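Local coordinates for protein endo-1,3-beta-glucanase, family GH16 (Zobellia galactanivorans, PDB 4BPZ) that probably hydrolyses internal 1,3-beta-glucosidic bonds of the algal storage glucan laminarin, as a calcium-binding marine laminarinase, at residues G62-R67 and A85-K90; F19-K24 and E28-Q33; H222-N227 and D250-Y255. The protein carries 1 engineered substitution. All coordinates share one frame; numbering follows the deposited sequence.

Contact 1 (G62-R67 and A85-K90); sequences GTLKIR and ARLNSK. With CA (calcium ion), chain E.
T63 OG1, on the strand whose L64 and I66 pack against A85 and L87, is gripped twice: K65 NZ donates a hydrogen bond to it at 2.9 Å, and the carboxylate of E248 holds it from the neighbouring strand. K65 NZ has a second hydrogen-bond partner in S60 OG, so T63, K65, S60 and E248 form a linked polar group. The contact itself is aliphatic. L64 and L87 reach for each other tip to tip, CD2 of L64 standing 3.9 Å from CD1 of L87. With L64 CG anti to the backbone N (chi1 167°), its branches extend toward the other segment. L87 is modelled in two conformers; in the one described, I66 CD1 also lies near L87 CD1, at 4.4 Å. The other branch of I66, its CG2 methyl, sits against A85, 3.7 Å from A85 O and 4.0 Å from A85 CB. This is the interior of the jelly-roll beta-sandwich of the family 16 glycoside hydrolase domain, which forms the C-terminal part of a longer protein. No hydrogen bond joins the two segments. Their strands, antiparallel partners over part of their length, part company here: L64 and I66 pair through their backbones with I249 and F247 of strand 244-255, whereas R86 pairs with Q33 and L87 with L226. Side chains alternate along 85-90. R86, between A85 and L87, turns away to the glycan pocket, where its guanidinium forms a salt bridge with E123 and a weak hydrogen bond to O6 of a bound beta-D-glucopyranose, while Q33 OE1 fixes its NE. At the start of 62-67, G62 O binds the calcium ion at 2.3 Å.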
loop_
_atom_site.group_PDB
_atom_site.type_symbol
_atom_site.label_atom_id
_atom_site.label_comp_id
_atom_site.label_asym_id
_atom_site.label_seq_id
_atom_site.Cartn_x
_atom_site.Cartn_y
_atom_site.Cartn_z
ATOM N N GLY A 62 4.760 -20.077 -1.210
ATOM C CA GLY A 62 5.476 -19.188 -0.312
ATOM C C GLY A 62 5.307 -17.702 -0.529
ATOM O O GLY A 62 5.916 -16.910 0.197
ATOM N N THR A 63 4.392 -17.252 -1.415
ATOM C CA THR A 63 4.219 -15.861 -1.649
ATOM C C THR A 63 2.747 -15.505 -1.839
ATOM O O THR A 63 1.900 -16.315 -2.331
ATOM C CB THR A 63 4.982 -15.345 -2.904
ATOM O OG1 THR A 63 4.444 -15.933 -4.072
ATOM C CG2 THR A 63 6.410 -15.640 -2.918
ATOM N N LEU A 64 2.406 -14.271 -1.452
ATOM C CA LEU A 64 1.126 -13.658 -1.794
ATOM C C LEU A 64 1.222 -13.085 -3.180
ATOM O O LEU A 64 2.213 -12.441 -3.538
ATOM C CB LEU A 64 0.879 -12.484 -0.767
ATOM C CG LEU A 64 -0.259 -11.541 -1.155
ATOM C CD1 LEU A 64 -1.618 -12.219 -1.061
ATOM C CD2 LEU A 64 -0.205 -10.347 -0.235
ATOM N N LYS A 65 0.163 -13.275 -3.978
ATOM C CA LYS A 65 0.025 -12.545 -5.211
ATOM C C LYS A 65 -1.208 -11.700 -5.151
ATOM O O LYS A 65 -2.302 -12.170 -4.732
ATOM C CB LYS A 65 -0.178 -13.515 -6.414
ATOM C CG LYS A 65 1.062 -14.277 -6.787
ATOM C CD LYS A 65 1.362 -15.479 -5.885
ATOM C CE LYS A 65 2.293 -16.452 -6.553
ATOM N NZ LYS A 65 2.649 -17.532 -5.617
ATOM N N ILE A 66 -1.071 -10.418 -5.548
ATOM C CA ILE A 66 -2.208 -9.578 -5.897
ATOM C C ILE A 66 -2.168 -9.480 -7.427
ATOM O O ILE A 66 -1.089 -9.294 -8.013
ATOM C CB ILE A 66 -2.112 -8.160 -5.247
ATOM C CG1 ILE A 66 -2.192 -8.374 -3.727
ATOM C CG2 ILE A 66 -3.210 -7.275 -5.778
ATOM C CD1 ILE A 66 -1.842 -7.065 -2.936
ATOM N N ARG A 67 -3.327 -9.675 -8.055
ATOM C CA ARG A 67 -3.396 -9.764 -9.537
ATOM C C ARG A 67 -4.439 -8.822 -10.014
ATOM O O ARG A 67 -5.618 -8.893 -9.627
ATOM C CB ARG A 67 -3.683 -11.222 -9.892
ATOM C CG ARG A 67 -3.878 -11.417 -11.424
ATOM C CD ARG A 67 -3.795 -12.851 -11.856
ATOM N NE ARG A 67 -4.746 -13.683 -11.101
ATOM C CZ ARG A 67 -4.617 -14.999 -10.874
ATOM N NH1 ARG A 67 -3.587 -15.670 -11.417
ATOM N NH2 ARG A 67 -5.510 -15.597 -10.093
ATOM N N ALA A 85 -7.014 -6.236 -6.093
ATOM C CA ALA A 85 -7.277 -6.383 -4.656
ATOM C C ALA A 85 -6.553 -5.273 -3.920
ATOM O O ALA A 85 -5.515 -4.758 -4.339
ATOM C CB ALA A 85 -6.845 -7.734 -4.138
ATOM N N ARG A 86 -7.166 -4.928 -2.774
ATOM C CA ARG A 86 -6.668 -3.892 -1.846
ATOM C C ARG A 86 -6.796 -4.500 -0.415
ATOM O O ARG A 86 -7.922 -4.587 0.093
ATOM C CB ARG A 86 -7.458 -2.578 -1.996
ATOM C CG ARG A 86 -7.057 -1.491 -1.037
ATOM C CD ARG A 86 -7.653 -0.189 -1.522
ATOM N NE ARG A 86 -7.508 0.905 -0.516
ATOM C CZ ARG A 86 -7.257 2.171 -0.833
ATOM N NH1 ARG A 86 -6.853 2.541 -2.023
ATOM N NH2 ARG A 86 -7.355 3.091 0.156
ATOM N N LEU A 87 -5.699 -4.886 0.147
ATOM C CA LEU A 87 -5.632 -5.515 1.484
ATOM C C LEU A 87 -5.259 -4.463 2.506
ATOM O O LEU A 87 -4.547 -3.499 2.195
ATOM C CB LEU A 87 -4.594 -6.589 1.533
ATOM C CG LEU A 87 -4.711 -7.722 0.541
ATOM C CD1 LEU A 87 -3.592 -8.743 0.752
ATOM C CD2 LEU A 87 -6.051 -8.371 0.613
ATOM N N ASN A 88 -5.794 -4.616 3.716
ATOM C CA ASN A 88 -5.379 -3.795 4.879
ATOM C C ASN A 88 -4.959 -4.720 5.966
ATOM O O ASN A 88 -5.649 -5.759 6.196
ATOM C CB ASN A 88 -6.544 -2.941 5.426
ATOM C CG ASN A 88 -7.156 -1.944 4.470
ATOM O OD1 ASN A 88 -6.687 -1.701 3.320
ATOM N ND2 ASN A 88 -8.166 -1.318 4.893
ATOM N N SER A 89 -3.881 -4.439 6.672
ATOM C CA SER A 89 -3.561 -5.277 7.841
ATOM C C SER A 89 -4.611 -5.081 8.929
ATOM O O SER A 89 -5.071 -3.971 9.209
ATOM C CB SER A 89 -2.181 -4.917 8.395
ATOM O OG SER A 89 -2.037 -3.574 8.838
ATOM N N LYS A 90 -4.906 -6.230 9.574
ATOM C CA LYS A 90 -5.741 -6.335 10.777
ATOM C C LYS A 90 -4.782 -6.160 11.968
ATOM O O LYS A 90 -4.623 -7.015 12.832
ATOM C CB LYS A 90 -6.498 -7.678 10.812
ATOM C CG LYS A 90 -7.621 -7.674 9.838
ATOM C CD LYS A 90 -8.575 -8.787 10.255
ATOM C CE LYS A 90 -9.724 -8.743 9.247
ATOM N NZ LYS A 90 -10.620 -9.941 9.448
HETATM CA CA CA E . 7.263 -16.242 1.884
HETATM O O HOH W 1 8.870 -15.912 3.628
#

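Contact 2 (F19-K24 and E28-Q33); sequences FEYEGK and EKWHYQ. With CA (calcium ion), chain E.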
loop_
_atom_site.group_PDB
_atom_site.type_symbol
_atom_site.label_atom_id
_atom_site.label_comp_id
_atom_site.label_asym_id
_atom_site.label_seq_id
_atom_site.Cartn_x
_atom_site.Cartn_y
_atom_site.Cartn_z
ATOM N N PHE A 19 3.526 -16.008 4.372
ATOM C CA PHE A 19 2.787 -16.519 3.225
ATOM C C PHE A 19 3.178 -17.984 2.881
ATOM O O PHE A 19 3.185 -18.301 1.657
ATOM C CB PHE A 19 2.919 -15.563 2.021
ATOM C CG PHE A 19 2.275 -14.248 2.294
ATOM C CD1 PHE A 19 0.914 -14.150 2.577
ATOM C CD2 PHE A 19 3.068 -13.111 2.347
ATOM C CE1 PHE A 19 0.326 -12.910 2.863
ATOM C CE2 PHE A 19 2.498 -11.864 2.674
ATOM C CZ PHE A 19 1.130 -11.761 2.918
ATOM N N GLU A 20 3.473 -18.830 3.846
ATOM C CA GLU A 20 3.896 -20.186 3.554
ATOM C C GLU A 20 2.701 -21.124 3.462
ATOM O O GLU A 20 2.938 -22.365 3.221
ATOM C CB GLU A 20 5.000 -20.575 4.584
ATOM C CG GLU A 20 6.344 -19.771 4.405
ATOM C CD GLU A 20 7.048 -19.732 2.982
ATOM O OE1 GLU A 20 7.024 -20.888 2.425
ATOM O OE2 GLU A 20 7.640 -18.616 2.435
ATOM N N TYR A 21 1.465 -20.687 3.593
ATOM C CA TYR A 21 0.283 -21.457 3.437
ATOM C C TYR A 21 -0.349 -21.350 2.004
ATOM O O TYR A 21 0.239 -20.667 1.159
ATOM C CB TYR A 21 -0.694 -21.040 4.511
ATOM C CG TYR A 21 -0.981 -19.527 4.449
ATOM C CD1 TYR A 21 -2.051 -18.977 3.712
ATOM C CD2 TYR A 21 -0.255 -18.640 5.219
ATOM C CE1 TYR A 21 -2.323 -17.584 3.694
ATOM C CE2 TYR A 21 -0.462 -17.220 5.175
ATOM C CZ TYR A 21 -1.464 -16.749 4.450
ATOM O OH TYR A 21 -1.759 -15.348 4.372
ATOM N N GLU A 22 -1.503 -21.991 1.747
ATOM C CA GLU A 22 -2.203 -21.990 0.450
ATOM C C GLU A 22 -3.648 -21.489 0.515
ATOM O O GLU A 22 -4.436 -22.013 1.400
ATOM C CB GLU A 22 -2.244 -23.407 -0.089
ATOM C CG GLU A 22 -2.603 -23.400 -1.595
ATOM C CD GLU A 22 -2.452 -24.807 -2.221
ATOM O OE1 GLU A 22 -1.350 -25.300 -2.532
ATOM O OE2 GLU A 22 -3.454 -25.376 -2.427
ATOM N N GLY A 23 -4.096 -20.583 -0.346
ATOM C CA GLY A 23 -5.470 -20.165 -0.352
ATOM C C GLY A 23 -5.588 -18.714 -0.075
ATOM O O GLY A 23 -4.749 -17.928 -0.639
ATOM N N LYS A 24 -6.687 -18.274 0.585
ATOM C CA LYS A 24 -7.000 -16.894 0.785
ATOM C C LYS A 24 -5.901 -16.343 1.731
ATOM O O LYS A 24 -5.433 -16.950 2.712
ATOM C CB LYS A 24 -8.365 -16.726 1.449
ATOM C CG LYS A 24 -9.565 -17.308 0.681
ATOM C CD LYS A 24 -10.893 -17.014 1.454
ATOM C CE LYS A 24 -10.978 -17.436 2.961
ATOM N NZ LYS A 24 -10.433 -16.584 4.099
ATOM N N GLU A 28 -7.208 -13.696 9.727
ATOM C CA GLU A 28 -6.816 -13.080 10.989
ATOM C C GLU A 28 -5.844 -11.941 10.837
ATOM O O GLU A 28 -5.697 -11.124 11.759
ATOM C CB GLU A 28 -6.167 -14.123 11.927
ATOM C CG GLU A 28 -7.103 -15.209 12.482
ATOM C CD GLU A 28 -6.413 -16.293 13.389
ATOM O OE1 GLU A 28 -5.198 -16.194 13.754
ATOM O OE2 GLU A 28 -7.109 -17.288 13.763
ATOM N N LYS A 29 -5.231 -11.833 9.668
ATOM C CA LYS A 29 -4.163 -10.841 9.402
ATOM C C LYS A 29 -4.635 -9.753 8.411
ATOM O O LYS A 29 -4.096 -8.675 8.472
ATOM C CB LYS A 29 -2.908 -11.532 8.827
ATOM C CG LYS A 29 -2.226 -12.516 9.785
ATOM C CD LYS A 29 -0.868 -13.045 9.275
ATOM C CE LYS A 29 -0.327 -14.088 10.180
ATOM N NZ LYS A 29 0.089 -13.545 11.496
ATOM N N TRP A 30 -5.505 -10.132 7.465
ATOM C CA TRP A 30 -5.750 -9.248 6.324
ATOM C C TRP A 30 -7.211 -9.020 6.152
ATOM O O TRP A 30 -8.019 -9.987 6.163
ATOM C CB TRP A 30 -5.147 -9.927 5.053
ATOM C CG TRP A 30 -3.686 -10.129 5.141
ATOM C CD1 TRP A 30 -3.077 -11.321 5.314
ATOM C CD2 TRP A 30 -2.661 -9.114 5.181
ATOM N NE1 TRP A 30 -1.738 -11.190 5.448
ATOM C CE2 TRP A 30 -1.458 -9.816 5.384
ATOM C CE3 TRP A 30 -2.649 -7.710 5.099
ATOM C CZ2 TRP A 30 -0.223 -9.172 5.490
ATOM C CZ3 TRP A 30 -1.396 -7.076 5.229
ATOM C CH2 TRP A 30 -0.237 -7.759 5.401
ATOM N N HIS A 31 -7.589 -7.769 5.921
ATOM C CA HIS A 31 -8.965 -7.331 5.618
ATOM C C HIS A 31 -9.016 -6.864 4.151
ATOM O O HIS A 31 -8.138 -6.142 3.705
ATOM C CB HIS A 31 -9.249 -6.125 6.536
ATOM C CG HIS A 31 -10.560 -5.446 6.252
ATOM N ND1 HIS A 31 -11.756 -5.973 6.586
ATOM C CD2 HIS A 31 -10.814 -4.257 5.606
ATOM C CE1 HIS A 31 -12.728 -5.150 6.190
ATOM N NE2 HIS A 31 -12.167 -4.076 5.626
ATOM N N TYR A 32 -10.038 -7.252 3.455
ATOM C CA TYR A 32 -10.252 -6.772 2.075
ATOM C C TYR A 32 -11.104 -5.544 2.045
ATOM O O TYR A 32 -12.156 -5.485 2.701
ATOM C CB TYR A 32 -10.940 -7.808 1.268
ATOM C CG TYR A 32 -10.101 -8.992 0.889
ATOM C CD1 TYR A 32 -9.977 -10.086 1.687
ATOM C CD2 TYR A 32 -9.357 -8.918 -0.316
ATOM C CE1 TYR A 32 -9.187 -11.224 1.210
ATOM C CE2 TYR A 32 -8.574 -9.926 -0.736
ATOM C CZ TYR A 32 -8.582 -11.085 -0.083
ATOM O OH TYR A 32 -7.806 -12.174 -0.520
ATOM N N GLN A 33 -10.721 -4.589 1.198
ATOM C CA GLN A 33 -11.640 -3.510 0.823
ATOM C C GLN A 33 -12.222 -3.841 -0.490
ATOM O O GLN A 33 -11.539 -4.133 -1.494
ATOM C CB GLN A 33 -10.864 -2.200 0.762
ATOM C CG GLN A 33 -10.461 -1.727 2.136
ATOM C CD GLN A 33 -9.820 -0.331 2.071
ATOM O OE1 GLN A 33 -8.610 -0.151 1.856
ATOM N NE2 GLN A 33 -10.667 0.726 2.246
HETATM CA CA CA E . 7.263 -16.242 1.884
HETATM O O HOH W 1 8.870 -15.912 3.628
#
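Where F19 and Y21 meet W30 the two backbones stay far apart, F19 CA and K29 CA being the nearest pair of alpha carbons at 10.9 Å, and side chains alone bridge the interval. F19 CE1 comes 3.7 Å from W30 NE1, and F19 CZ lies 3.9 Å from W30 CZ2. The ring planes are only 22° from parallel, yet they are slid so far that the phenyl and the five-membered ring barely overlap. Y21 OH approaches the indole at its edge, near the ring plane, 4.3 Å from W30 NE1. Both polar groups turn to the same acceptor, D17 OD2, which fixes the rotation of the indole. The loop 19-24 packs in this way on strand 30-32, which pairs with 82-93 in the family 16 jelly roll, and P25 also touches W30. A leucine in place of W30 would probably leave D17 without the indole N-H and open a gap beside F19. One face of the indole is covered near its rim by K29 CB, 3.5 Å above the plane. Next to F19, E20 bends at chi2 (-53°) and its OE2 binds the calcium ion at 2.5 Å.

Contact 3 (H222-N227 and D250-Y255); sequences HYLLLN and DYVRIY. With CA (calcium ion), chain E.
L224 and V252 point at each other across the gap between two strands and meet tip to tip, L224 CD2 lying 3.6 Å from V252 CG1. The valine is turned like a fork. Its CG1 stands anti to the backbone N (chi1 174°) and takes L224, while the other prong, CG2, faces L226, whose CD1 is 4.4 Å away. L224 extends likewise, CG anti to the backbone N at -170°, which carries its CD2 methyl out to the valine. The backbones are 9.7 Å apart between L224 CA and V252 CA, a separation that belongs to stacked layers and not to paired strands. Each strand has its hydrogen-bonding neighbours elsewhere: 222-227 pairs with 82-93 and 110-118, and 250-255 belongs to a strand paired with 13-17 and 96-103. The contact therefore joins the two layers of the jelly-roll sandwich, and V100 adds to the apolar surroundings of V252. The alternate residues look the other way. On the glycan-binding side, N227 OD1 accepts a hydrogen bond from W115 NE1, W115 being one of the pocket residues. On the outer side, the R253 guanidinium lies over the Y251 ring, R253 CZ 3.5 Å above the ring plane and over its centre, and forms a salt bridge with E18. D250, at the corner the chain turns within 244-255, reaches the calcium ion through both its O and its OD1, each at 2.4 Å; its OD2 forms a salt bridge with R101, so the carboxylate is held at both oxygens. Between L224, L226 and V252 nothing but methyl groups meets, which implies that shape and burial hold the layers together here, while charge and metal binding are left to the outer face and the corner at D250.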
loop_
_atom_site.group_PDB
_atom_site.type_symbol
_atom_site.label_atom_id
_atom_site.label_comp_id
_atom_site.label_asym_id
_atom_site.label_seq_id
_atom_site.Cartn_x
_atom_site.Cartn_y
_atom_site.Cartn_z
ATOM N N HIS A 222 -1.040 3.400 12.826
ATOM C CA HIS A 222 -1.309 3.250 11.362
ATOM C C HIS A 222 -1.493 1.795 11.063
ATOM O O HIS A 222 -1.111 0.917 11.812
ATOM C CB HIS A 222 -0.100 3.791 10.539
ATOM C CG HIS A 222 -0.026 5.265 10.393
ATOM N ND1 HIS A 222 -0.101 6.227 11.332
ATOM C CD2 HIS A 222 0.199 5.872 9.197
ATOM C CE1 HIS A 222 -0.019 7.441 10.691
ATOM N NE2 HIS A 222 0.166 7.203 9.386
ATOM N N TYR A 223 -2.176 1.518 9.946
ATOM C CA TYR A 223 -2.267 0.192 9.373
ATOM C C TYR A 223 -1.668 0.153 7.996
ATOM O O TYR A 223 -1.517 1.192 7.331
ATOM C CB TYR A 223 -3.705 -0.365 9.392
ATOM C CG TYR A 223 -4.697 0.455 8.649
ATOM C CD1 TYR A 223 -4.937 0.268 7.262
ATOM C CD2 TYR A 223 -5.424 1.481 9.290
ATOM C CE1 TYR A 223 -5.861 1.025 6.590
ATOM C CE2 TYR A 223 -6.353 2.243 8.619
ATOM C CZ TYR A 223 -6.591 1.987 7.274
ATOM O OH TYR A 223 -7.559 2.738 6.637
ATOM N N LEU A 224 -1.303 -1.034 7.546
ATOM C CA LEU A 224 -0.642 -1.249 6.260
ATOM C C LEU A 224 -1.678 -1.557 5.173
ATOM O O LEU A 224 -2.694 -2.243 5.418
ATOM C CB LEU A 224 0.302 -2.455 6.360
ATOM C CG LEU A 224 1.261 -2.706 5.198
ATOM C CD1 LEU A 224 2.346 -1.608 5.183
ATOM C CD2 LEU A 224 1.932 -4.080 5.390
ATOM N N LEU A 225 -1.426 -1.059 3.951
ATOM C CA LEU A 225 -2.175 -1.357 2.785
ATOM C C LEU A 225 -1.291 -1.946 1.699
ATOM O O LEU A 225 -0.146 -1.489 1.530
ATOM C CB LEU A 225 -2.889 -0.112 2.220
ATOM C CG LEU A 225 -3.919 0.593 3.151
ATOM C CD1 LEU A 225 -3.277 1.675 3.990
ATOM C CD2 LEU A 225 -5.084 1.135 2.373
ATOM N N LEU A 226 -1.846 -2.878 0.917
ATOM C CA LEU A 226 -1.159 -3.488 -0.232
ATOM C C LEU A 226 -2.159 -3.530 -1.361
ATOM O O LEU A 226 -3.276 -4.037 -1.166
ATOM C CB LEU A 226 -0.788 -4.955 0.089
ATOM C CG LEU A 226 0.149 -5.100 1.264
ATOM C CD1 LEU A 226 0.194 -6.620 1.628
ATOM C CD2 LEU A 226 1.521 -4.545 1.022
ATOM N N ASN A 227 -1.802 -3.043 -2.544
ATOM C CA ASN A 227 -2.795 -2.999 -3.623
ATOM C C ASN A 227 -2.104 -2.878 -4.984
ATOM O O ASN A 227 -0.935 -2.475 -5.047
ATOM C CB ASN A 227 -3.802 -1.857 -3.440
ATOM C CG ASN A 227 -3.174 -0.501 -3.565
ATOM O OD1 ASN A 227 -2.485 -0.069 -2.637
ATOM N ND2 ASN A 227 -3.282 0.131 -4.719
ATOM N N ASP A 250 6.736 -11.814 -0.898
ATOM C CA ASP A 250 7.289 -12.968 -0.159
ATOM C C ASP A 250 6.928 -12.915 1.315
ATOM O O ASP A 250 6.578 -13.922 1.934
ATOM C CB ASP A 250 8.808 -12.977 -0.395
ATOM C CG ASP A 250 9.475 -14.184 0.219
ATOM O OD1 ASP A 250 8.832 -15.238 0.415
ATOM O OD2 ASP A 250 10.695 -14.053 0.501
ATOM N N TYR A 251 6.998 -11.726 1.931
ATOM C CA TYR A 251 6.658 -11.628 3.319
ATOM C C TYR A 251 6.383 -10.126 3.657
ATOM O O TYR A 251 6.866 -9.235 2.971
ATOM C CB TYR A 251 7.788 -12.118 4.278
ATOM C CG TYR A 251 9.141 -11.525 4.128
ATOM C CD1 TYR A 251 9.433 -10.224 4.551
ATOM C CD2 TYR A 251 10.196 -12.281 3.563
ATOM C CE1 TYR A 251 10.711 -9.697 4.498
ATOM C CE2 TYR A 251 11.470 -11.761 3.482
ATOM C CZ TYR A 251 11.754 -10.493 3.954
ATOM O OH TYR A 251 13.005 -10.001 3.813
ATOM N N VAL A 252 5.667 -9.992 4.757
ATOM C CA VAL A 252 5.527 -8.678 5.484
ATOM C C VAL A 252 6.007 -8.953 6.886
ATOM O O VAL A 252 5.506 -9.911 7.510
ATOM C CB VAL A 252 4.049 -8.231 5.499
ATOM C CG1 VAL A 252 3.869 -6.987 6.365
ATOM C CG2 VAL A 252 3.562 -7.987 4.083
ATOM N N ARG A 253 6.914 -8.129 7.402
ATOM C CA ARG A 253 7.361 -8.256 8.796
ATOM C C ARG A 253 7.325 -6.853 9.421
ATOM O O ARG A 253 7.769 -5.893 8.807
ATOM C CB ARG A 253 8.779 -8.814 8.875
ATOM C CG ARG A 253 8.934 -10.240 8.330
ATOM C CD ARG A 253 10.358 -10.630 8.172
ATOM N NE ARG A 253 10.437 -11.969 7.600
ATOM C CZ ARG A 253 11.532 -12.477 7.053
ATOM N NH1 ARG A 253 12.660 -11.835 7.071
ATOM N NH2 ARG A 253 11.427 -13.684 6.494
ATOM N N ILE A 254 6.861 -6.782 10.683
ATOM C CA ILE A 254 6.862 -5.525 11.396
ATOM C C ILE A 254 7.524 -5.777 12.760
ATOM O O ILE A 254 7.104 -6.695 13.504
ATOM C CB ILE A 254 5.437 -4.939 11.567
ATOM C CG1 ILE A 254 4.757 -4.853 10.201
ATOM C CG2 ILE A 254 5.509 -3.640 12.324
ATOM C CD1 ILE A 254 3.308 -4.276 10.251
ATOM N N TYR A 255 8.527 -4.996 13.070
ATOM C CA TYR A 255 9.235 -5.068 14.283
ATOM C C TYR A 255 9.028 -3.760 15.084
ATOM O O TYR A 255 8.931 -2.696 14.508
ATOM C CB TYR A 255 10.750 -5.220 14.035
ATOM C CG TYR A 255 11.150 -6.438 13.282
ATOM C CD1 TYR A 255 11.161 -6.438 11.901
ATOM C CD2 TYR A 255 11.523 -7.603 13.949
ATOM C CE1 TYR A 255 11.540 -7.566 11.152
ATOM C CE2 TYR A 255 11.924 -8.739 13.230
ATOM C CZ TYR A 255 11.893 -8.712 11.856
ATOM O OH TYR A 255 12.266 -9.843 11.154
HETATM CA CA CA E . 7.263 -16.242 1.884
HETATM O O HOH W 1 8.870 -15.912 3.628
#

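How the contacts relate
All three contacts are buried, but contacts 1 and 3 lie nearer the centre of the chain than contact 2, which joins a loop to an edge of the fold. Contacts 1 and 3 are aliphatic; contact 3 joins the two layers, contact 1 strands that diverge. Contact 2 is aromatic, with the D17 carboxylate hydrogen-bonded to both Y21 and W30. One layer runs through all three: 85-90 lies between 28-33 and 222-227, with probable hydrogen bonds N88 N to H31 O and S89 N to L224 O, and W30 in turn packs on L226. Segments 62-67, 19-24 and 250-255 converge on one calcium ion, to which G62, E20 and D250 contribute together with E18 O and a water.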